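Local coordinates for universal stress protein MT1672 (Mycobacterium tuberculosis, PDB 1TQ8) that belongs to the universal stress protein A family and, although its function is unassigned, probably takes part in the stress response of the bacterium, at residues A[47-52]-A[81-86]. Numbering follows the deposited sequence.
Sequences LIIASA and EILHDA
Ile49 and Ser51 of an inner strand, 46-52, pack against Leu83 and Ala86 of helix 79-91 in a buried, apolar helix-on-sheet contact. The helix leads from this strand to its parallel neighbour 97-103, a beta-alpha-beta crossover of the universal stress protein fold; residues 81-86 run roughly antiparallel to 47-52, at 152°, the two segment axes 8.9 Å apart at their closest. Alternate strand residues face the helix, while Ala50 turns its methyl away from it and packs on Ile133 of a second subunit. Ile49 straddles the Ala86 methyl with both branches: its CG2 and CD1 each lie 3.7 Å from Ala86 CB. With CG1 anti to the carbonyl carbon (chi1 -56°), CD1 also comes within 3.4 Å of Ala86 O. Alanine suits this place because its small side chain lets the bulky isoleucine approach the helix backbone. One turn earlier, Leu83 leaves the helix obliquely, but its CD2 bends inward to sit 3.7 Å from Ser51 CB and 3.8 Å from Ile49 O. Small Ser51, its OG anti to the backbone N, offers CB to leucine and still bonds Thr24 O. Helix and strand therefore adhere through shape and exclusion of water, the buried hydroxyl being satisfied by the loop after strand 19-23.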
ATOM      1  N   LEU A  47      21.106  17.422  -4.673  1.00 38.72           N
ATOM      2  CA  LEU A  47      20.153  17.046  -3.631  1.00 35.96           C
ATOM      3  C   LEU A  47      19.060  18.100  -3.504  1.00 35.94           C
ATOM      4  O   LEU A  47      19.340  19.247  -3.169  1.00 36.85           O
ATOM      5  CB  LEU A  47      20.849  16.917  -2.274  1.00 33.79           C
ATOM      6  CG  LEU A  47      19.907  16.567  -1.117  1.00 33.63           C
ATOM      7  CD1 LEU A  47      19.253  15.219  -1.389  1.00 29.84           C
ATOM      8  CD2 LEU A  47      20.669  16.520   0.197  1.00 33.54           C
ATOM      9  N   ILE A  48      17.815  17.718  -3.768  1.00 35.51           N
ATOM     10  CA  ILE A  48      16.709  18.657  -3.645  1.00 33.53           C
ATOM     11  C   ILE A  48      15.917  18.276  -2.414  1.00 31.10           C
ATOM     12  O   ILE A  48      15.457  17.141  -2.304  1.00 31.90           O
ATOM     13  CB  ILE A  48      15.785  18.598  -4.864  1.00 35.10           C
ATOM     14  CG1 ILE A  48      16.570  18.947  -6.120  1.00 36.33           C
ATOM     15  CG2 ILE A  48      14.632  19.567  -4.689  1.00 35.35           C
ATOM     16  CD1 ILE A  48      15.769  18.826  -7.395  1.00 39.55           C
ATOM     17  N   ILE A  49      15.777  19.212  -1.483  1.00 28.29           N
ATOM     18  CA  ILE A  49      15.032  18.952  -0.258  1.00 26.43           C
ATOM     19  C   ILE A  49      13.649  19.555  -0.351  1.00 27.79           C
ATOM     20  O   ILE A  49      13.504  20.765  -0.530  1.00 28.90           O
ATOM     21  CB  ILE A  49      15.694  19.560   0.970  1.00 26.41           C
ATOM     22  CG1 ILE A  49      17.130  19.056   1.101  1.00 24.35           C
ATOM     23  CG2 ILE A  49      14.887  19.183   2.217  1.00 24.94           C
ATOM     24  CD1 ILE A  49      17.817  19.546   2.373  1.00 23.93           C
ATOM     25  N   ALA A  50      12.632  18.713  -0.206  1.00 24.96           N
ATOM     26  CA  ALA A  50      11.252  19.173  -0.308  1.00 28.46           C
ATOM     27  C   ALA A  50      10.455  19.029   0.975  1.00 29.28           C
ATOM     28  O   ALA A  50      10.725  18.149   1.797  1.00 30.36           O
ATOM     29  CB  ALA A  50      10.530  18.416  -1.440  1.00 27.20           C
ATOM     30  N   SER A  51       9.464  19.902   1.127  1.00 27.62           N
ATOM     31  CA  SER A  51       8.576  19.876   2.280  1.00 28.25           C
ATOM     32  C   SER A  51       7.199  20.353   1.847  1.00 28.71           C
ATOM     33  O   SER A  51       7.068  21.355   1.140  1.00 29.09           O
ATOM     34  CB  SER A  51       9.098  20.773   3.393  1.00 28.80           C
ATOM     35  OG  SER A  51       8.322  20.612   4.564  1.00 30.68           O
ATOM     36  N   ALA A  52       6.170  19.632   2.268  1.00 29.50           N
ATOM     37  CA  ALA A  52       4.810  19.987   1.901  1.00 29.32           C
ATOM     38  C   ALA A  52       4.335  21.181   2.697  1.00 29.43           C
ATOM     39  O   ALA A  52       4.522  21.251   3.912  1.00 29.96           O
ATOM     40  CB  ALA A  52       3.883  18.806   2.136  1.00 26.91           C
ATOM     41  N   GLU A  81      12.048  27.751   7.503  1.00 35.29           N
ATOM     42  CA  GLU A  81      13.012  27.488   8.569  1.00 38.86           C
ATOM     43  C   GLU A  81      13.351  26.002   8.539  1.00 39.35           C
ATOM     44  O   GLU A  81      14.514  25.609   8.662  1.00 41.16           O
ATOM     45  CB  GLU A  81      12.421  27.865   9.925  1.00 43.13           C
ATOM     46  CG  GLU A  81      13.331  27.519  11.086  1.00 50.17           C
ATOM     47  CD  GLU A  81      12.842  28.080  12.408  1.00 55.02           C
ATOM     48  OE1 GLU A  81      13.551  27.900  13.422  1.00 57.86           O
ATOM     49  OE2 GLU A  81      11.754  28.700  12.440  1.00 59.10           O
ATOM     50  N   ILE A  82      12.318  25.181   8.375  1.00 38.56           N
ATOM     51  CA  ILE A  82      12.479  23.741   8.284  1.00 36.93           C
ATOM     52  C   ILE A  82      13.349  23.431   7.068  1.00 35.04           C
ATOM     53  O   ILE A  82      14.249  22.605   7.137  1.00 36.91           O
ATOM     54  CB  ILE A  82      11.109  23.043   8.110  1.00 39.49           C
ATOM     55  CG1 ILE A  82      10.320  23.124   9.419  1.00 41.06           C
ATOM     56  CG2 ILE A  82      11.298  21.593   7.663  1.00 37.44           C
ATOM     57  CD1 ILE A  82       8.890  22.652   9.296  1.00 39.98           C
ATOM     58  N   LEU A  83      13.091  24.094   5.952  1.00 32.10           N
ATOM     59  CA  LEU A  83      13.890  23.829   4.769  1.00 33.09           C
ATOM     60  C   LEU A  83      15.330  24.248   5.006  1.00 33.55           C
ATOM     61  O   LEU A  83      16.263  23.513   4.676  1.00 31.79           O
ATOM     62  CB  LEU A  83      13.307  24.550   3.551  1.00 30.25           C
ATOM     63  CG  LEU A  83      11.992  23.946   3.050  1.00 31.53           C
ATOM     64  CD1 LEU A  83      11.430  24.810   1.942  1.00 32.34           C
ATOM     65  CD2 LEU A  83      12.213  22.511   2.547  1.00 29.97           C
ATOM     66  N   HIS A  84      15.504  25.425   5.599  1.00 35.34           N
ATOM     67  CA  HIS A  84      16.839  25.947   5.895  1.00 36.89           C
ATOM     68  C   HIS A  84      17.614  24.960   6.780  1.00 35.27           C
ATOM     69  O   HIS A  84      18.757  24.608   6.486  1.00 34.58           O
ATOM     70  CB  HIS A  84      16.729  27.307   6.600  1.00 38.31           C
ATOM     71  CG  HIS A  84      18.035  27.827   7.108  1.00 42.78           C
ATOM     72  ND1 HIS A  84      18.972  28.419   6.288  1.00 44.81           N
ATOM     73  CD2 HIS A  84      18.579  27.805   8.348  1.00 42.93           C
ATOM     74  CE1 HIS A  84      20.035  28.742   7.001  1.00 44.11           C
ATOM     75  NE2 HIS A  84      19.823  28.379   8.255  1.00 44.62           N
ATOM     76  N   ASP A  85      16.988  24.508   7.859  1.00 34.38           N
ATOM     77  CA  ASP A  85      17.654  23.573   8.741  1.00 35.86           C
ATOM     78  C   ASP A  85      17.977  22.271   8.018  1.00 38.91           C
ATOM     79  O   ASP A  85      19.059  21.707   8.203  1.00 40.25           O
ATOM     80  CB  ASP A  85      16.800  23.294   9.970  1.00 36.51           C
ATOM     81  CG  ASP A  85      16.594  24.530  10.826  1.00 40.87           C
ATOM     82  OD1 ASP A  85      17.383  25.498  10.686  1.00 40.63           O
ATOM     83  OD2 ASP A  85      15.650  24.530  11.649  1.00 41.66           O
ATOM     84  N   ALA A  86      17.059  21.788   7.186  1.00 39.04           N
ATOM     85  CA  ALA A  86      17.315  20.549   6.461  1.00 38.76           C
ATOM     86  C   ALA A  86      18.525  20.744   5.565  1.00 38.17           C
ATOM     87  O   ALA A  86      19.351  19.855   5.417  1.00 37.58           O
ATOM     88  CB  ALA A  86      16.096  20.159   5.620  1.00 35.88           C
TER